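Local structure of ferritin (Ulva pertusa, 3VNX) at the interface of chains A and B. The protein stores iron inside a hollow shell of 24 subunits and oxidises iron(II) as a ferroxidase. Sequence-based numbering; all coordinates share one arbitrary frame. Chains: chain A/B, ferritin.

Contacts 1 and 2 belong to one two-fold symmetric interface between neighbouring ferritin subunits. The centres of their C-alpha atoms lie about 32 Å apart. They share no residue. On chain A the stretch that follows helix 73-99 runs through both: it brings A:Gly101 and A:Arg103 to contact 1 and A:Leu109 to A:Pro112 and A:Met114 to contact 2. Helix 38-66 serves both: in chain A it supplies A:Tyr56 to contact 2, and in chain B the turn just past its end makes contact 1. Each contact recurs with the chains exchanged, so the pair is fastened near both ends and along the middle of its length.

Contact 1: the interface of chains A and B. Residues chain A 29-32, 98, 101, 103; chain B 68-69.
The chain A loop before helix 38-66, A:Asp29 to A:Ala32, meets the chain B turn between helices 38-66 and 73-99 at B:Asp68 and B:Asn69. The end of chain A helix 73-99 and the loop after it flank the same turn. The B:Asp68 carboxylate takes bonds from chain A with both oxygens, one from the backbone and one from a side chain. OD1 accepts a hydrogen bond from the amide N of A:Tyr31 at 2.6 Å. OD2 accepts one from the hydroxyl OG of A:Ser30 at 2.9 Å. Each oxygen uses its syn lone pair. A:Ser30 OG lies anti to its own backbone N (chi1 151°) and also accepts from the amide N of A:Ala32, which braces the loop. A:Ala32 CB packs against the carboxylate carbon CG of B:Asp68 at 3.6 Å. Water 1 joins B:Asp68 N and OD2 to the carbonyl O of A:Thr98. Next along the turn, B:Asn69 sets its CB over the centre of the A:Tyr31 ring, 3.9 Å from the centroid. Its amide plane is turned 69° from the ring. Water 2 links its OD1 to the guanidinium NE of A:Arg103, 2.7 Å from each. An alanine in place of B:Asp68 would probably leave A:Tyr31 N and A:Ser30 OG without their acceptors and free the loop to shift. The contact clasps the segment before the first long helix onto the neighbouring subunit and probably helps to hold the shell together.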
loop_
_atom_site.group_PDB
_atom_site.type_symbol
_atom_site.label_atom_id
_atom_site.label_comp_id
_atom_site.label_asym_id
_atom_site.label_seq_id
_atom_site.Cartn_x
_atom_site.Cartn_y
_atom_site.Cartn_z
ATOM N N ASP A 29 41.951 32.307 29.611
ATOM C CA ASP A 29 42.382 32.531 28.239
ATOM C C ASP A 29 41.627 31.621 27.276
ATOM O O ASP A 29 41.328 30.470 27.606
ATOM C CB ASP A 29 43.882 32.247 28.100
ATOM C CG ASP A 29 44.751 33.362 28.659
ATOM O OD1 ASP A 29 45.994 33.221 28.598
ATOM O OD2 ASP A 29 44.199 34.367 29.160
ATOM N N SER A 30 41.315 32.142 26.093
ATOM C CA SER A 30 40.851 31.306 24.999
ATOM C C SER A 30 41.976 30.333 24.681
ATOM O O SER A 30 43.150 30.717 24.655
ATOM C CB SER A 30 40.563 32.164 23.767
ATOM O OG SER A 30 40.765 31.419 22.576
ATOM N N TYR A 31 41.638 29.074 24.442
ATOM C CA TYR A 31 42.659 28.112 24.052
ATOM C C TYR A 31 42.801 28.059 22.542
ATOM O O TYR A 31 43.756 27.485 22.021
ATOM C CB TYR A 31 42.311 26.714 24.548
ATOM C CG TYR A 31 42.005 26.617 26.017
ATOM C CD1 TYR A 31 42.705 27.379 26.952
ATOM C CD2 TYR A 31 41.024 25.742 26.477
ATOM C CE1 TYR A 31 42.424 27.272 28.306
ATOM C CE2 TYR A 31 40.730 25.635 27.827
ATOM C CZ TYR A 31 41.431 26.396 28.738
ATOM O OH TYR A 31 41.129 26.274 30.078
ATOM N N ALA A 32 41.831 28.637 21.839
ATOM C CA ALA A 32 41.718 28.437 20.396
ATOM C C ALA A 32 42.441 29.518 19.589
ATOM O O ALA A 32 42.969 29.250 18.505
ATOM C CB ALA A 32 40.236 28.362 19.982
ATOM N N THR A 98 33.705 33.867 18.633
ATOM C CA THR A 98 34.107 32.888 19.633
ATOM C C THR A 98 34.707 31.629 18.993
ATOM O O THR A 98 35.488 30.901 19.615
ATOM C CB THR A 98 32.950 32.551 20.571
ATOM O OG1 THR A 98 31.751 32.390 19.803
ATOM C CG2 THR A 98 32.752 33.697 21.567
ATOM N N GLY A 101 38.402 32.454 18.875
ATOM C CA GLY A 101 39.008 32.765 20.159
ATOM C C GLY A 101 38.772 34.209 20.586
ATOM O O GLY A 101 39.113 34.593 21.697
ATOM N N ARG A 103 36.491 37.609 21.654
ATOM C CA ARG A 103 35.370 37.757 22.580
ATOM C C ARG A 103 34.329 38.768 22.101
ATOM O O ARG A 103 34.661 39.867 21.654
ATOM C CB ARG A 103 35.858 38.061 24.000
ATOM C CG ARG A 103 36.924 37.074 24.422
ATOM C CD ARG A 103 37.016 36.838 25.926
ATOM N NE ARG A 103 37.955 35.741 26.191
ATOM C CZ ARG A 103 38.923 35.774 27.107
ATOM N NH1 ARG A 103 39.074 36.850 27.869
ATOM N NH2 ARG A 103 39.738 34.727 27.267
ATOM N N ASP B 68 35.402 29.070 23.711
ATOM C CA ASP B 68 36.055 27.769 23.699
ATOM C C ASP B 68 36.583 27.323 25.064
ATOM O O ASP B 68 36.597 26.136 25.369
ATOM C CB ASP B 68 37.178 27.748 22.657
ATOM C CG ASP B 68 38.336 28.656 23.026
ATOM O OD1 ASP B 68 39.275 28.187 23.709
ATOM O OD2 ASP B 68 38.312 29.834 22.618
ATOM N N ASN B 69 37.028 28.265 25.887
ATOM C CA ASN B 69 37.632 27.888 27.166
ATOM C C ASN B 69 36.594 27.717 28.273
ATOM O O ASN B 69 36.885 27.157 29.345
ATOM C CB ASN B 69 38.686 28.907 27.578
ATOM C CG ASN B 69 38.158 30.314 27.524
ATOM O OD1 ASN B 69 37.750 30.791 26.463
ATOM N ND2 ASN B 69 38.136 30.982 28.664
HETATM O O HOH W 1 36.131 30.942 22.046
HETATM O O HOH W 2 37.690 33.225 25.347
#

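Contact 2: the interface of chains A and B. Residues chain A 56, 109-112, 114; chain B 49, 105-108.
B:Leu106 lies against A:Tyr56, A:Pro112 and A:Met114 at the two-fold interface of the ferritin four-helix-bundle family. It sits in the long loop between helices 73-99 and 123-151, facing the same loop of chain A. Its CB rests on the A:Pro112 ring, 3.7 Å from CD, and the two side chains meet at about a right angle. The same CB lies 4.0 Å from the sulfur SD of A:Met114. The A:Met114 chain bends at chi2, which brings SD to the B:Leu106 backbone, and again at chi3, which sets CE; N of B:Leu106 makes a weak hydrogen bond to SD. Beyond CB, CG stands anti to the carbonyl carbon (chi1 -79°) and directs the branches towards A:Tyr56. CD1 lies over one face of that ring, towards the rim, 4.0 Å from CE1. CD2 approaches the phenol end, 3.8 Å from OH. On the opposite face lies CD1 of A:Leu109, also near the rim, so leucines from both chains sandwich the ring. The A:Tyr56 hydroxyl donates a hydrogen bond to the carbonyl O of B:Lys107 at 2.7 Å, in the carbonyl plane. Water 3 bridges the same hydroxyl to B:Lys107 N and to the amide ND2 of B:Asn49. A:Ala111 CB packs on the B:Pro108 ring, 3.9 Å from CD. Water 4 joins the carbonyl oxygens of A:Pro112 and B:Leu106.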
loop_
_atom_site.group_PDB
_atom_site.type_symbol
_atom_site.label_atom_id
_atom_site.label_comp_id
_atom_site.label_asym_id
_atom_site.label_seq_id
_atom_site.Cartn_x
_atom_site.Cartn_y
_atom_site.Cartn_z
ATOM N N TYR A 56 17.104 46.163 14.576
ATOM C CA TYR A 56 16.209 46.908 15.464
ATOM C C TYR A 56 15.417 47.938 14.651
ATOM O O TYR A 56 14.206 48.119 14.835
ATOM C CB TYR A 56 17.048 47.593 16.538
ATOM C CG TYR A 56 16.376 47.899 17.872
ATOM C CD1 TYR A 56 15.662 46.930 18.563
ATOM C CD2 TYR A 56 16.522 49.153 18.465
ATOM C CE1 TYR A 56 15.084 47.215 19.803
ATOM C CE2 TYR A 56 15.947 49.452 19.694
ATOM C CZ TYR A 56 15.236 48.483 20.364
ATOM O OH TYR A 56 14.668 48.785 21.586
ATOM N N LEU A 109 22.285 49.967 21.737
ATOM C CA LEU A 109 21.463 50.187 20.565
ATOM C C LEU A 109 20.678 51.465 20.770
ATOM O O LEU A 109 19.933 51.590 21.753
ATOM C CB LEU A 109 20.500 49.019 20.347
ATOM C CG LEU A 109 21.090 47.617 20.141
ATOM C CD1 LEU A 109 20.041 46.726 19.495
ATOM C CD2 LEU A 109 22.346 47.660 19.283
ATOM N N ALA A 110 20.862 52.420 19.858
ATOM C CA ALA A 110 20.090 53.656 19.880
ATOM C C ALA A 110 18.624 53.401 19.510
ATOM O O ALA A 110 18.315 52.489 18.731
ATOM C CB ALA A 110 20.705 54.678 18.931
ATOM N N ALA A 111 17.730 54.215 20.063
ATOM C CA ALA A 111 16.321 54.183 19.678
ATOM C C ALA A 111 16.210 54.476 18.198
ATOM O O ALA A 111 16.773 55.467 17.725
ATOM C CB ALA A 111 15.558 55.211 20.454
ATOM N N PRO A 112 15.494 53.612 17.449
ATOM C CA PRO A 112 15.294 53.829 16.007
ATOM C C PRO A 112 14.174 54.821 15.768
ATOM O O PRO A 112 13.395 55.088 16.684
ATOM C CB PRO A 112 14.854 52.455 15.509
ATOM C CG PRO A 112 14.134 51.857 16.695
ATOM C CD PRO A 112 14.869 52.358 17.917
ATOM N N MET A 114 10.576 55.881 14.492
ATOM C CA MET A 114 9.336 55.107 14.482
ATOM C C MET A 114 8.348 55.584 13.418
ATOM O O MET A 114 7.369 54.896 13.105
ATOM C CB MET A 114 8.654 55.155 15.857
ATOM C CG MET A 114 9.593 54.882 17.040
ATOM S SD MET A 114 10.458 53.287 17.010
ATOM C CE MET A 114 9.098 52.171 16.739
ATOM N N ASN B 49 10.462 47.353 26.077
ATOM C CA ASN B 49 11.884 47.629 26.255
ATOM C C ASN B 49 12.532 46.690 27.262
ATOM O O ASN B 49 13.709 46.350 27.136
ATOM C CB ASN B 49 12.119 49.093 26.663
ATOM C CG ASN B 49 13.599 49.408 26.911
ATOM O OD1 ASN B 49 14.006 49.684 28.044
ATOM N ND2 ASN B 49 14.408 49.361 25.850
ATOM N N GLU B 105 6.901 52.487 20.688
ATOM C CA GLU B 105 8.131 53.250 20.763
ATOM C C GLU B 105 9.260 52.346 21.225
ATOM O O GLU B 105 9.200 51.777 22.315
ATOM C CB GLU B 105 8.008 54.419 21.729
ATOM C CG GLU B 105 9.309 55.194 21.827
ATOM C CD GLU B 105 9.317 56.207 22.945
ATOM O OE1 GLU B 105 9.991 57.249 22.781
ATOM O OE2 GLU B 105 8.661 55.960 23.981
ATOM N N LEU B 106 10.286 52.211 20.397
ATOM C CA LEU B 106 11.430 51.391 20.754
ATOM C C LEU B 106 12.491 52.277 21.375
ATOM O O LEU B 106 12.830 53.338 20.844
ATOM C CB LEU B 106 11.992 50.657 19.528
ATOM C CG LEU B 106 11.233 49.406 19.081
ATOM C CD1 LEU B 106 11.919 48.747 17.895
ATOM C CD2 LEU B 106 11.097 48.429 20.247
ATOM N N LYS B 107 13.020 51.822 22.499
ATOM C CA LYS B 107 13.927 52.621 23.301
ATOM C C LYS B 107 15.365 52.123 23.174
ATOM O O LYS B 107 15.620 51.097 22.549
ATOM C CB LYS B 107 13.451 52.595 24.747
ATOM C CG LYS B 107 12.037 53.133 24.910
ATOM C CD LYS B 107 11.578 53.053 26.362
ATOM C CE LYS B 107 10.455 54.048 26.651
ATOM N NZ LYS B 107 9.921 53.886 28.037
ATOM N N PRO B 108 16.320 52.873 23.729
ATOM C CA PRO B 108 17.713 52.422 23.634
ATOM C C PRO B 108 17.963 51.133 24.419
ATOM O O PRO B 108 17.305 50.857 25.424
ATOM C CB PRO B 108 18.502 53.577 24.268
ATOM C CG PRO B 108 17.633 54.766 24.091
ATOM C CD PRO B 108 16.213 54.255 24.227
HETATM O O HOH W 3 12.638 49.045 23.543
HETATM O O HOH W 4 12.364 55.590 19.108
#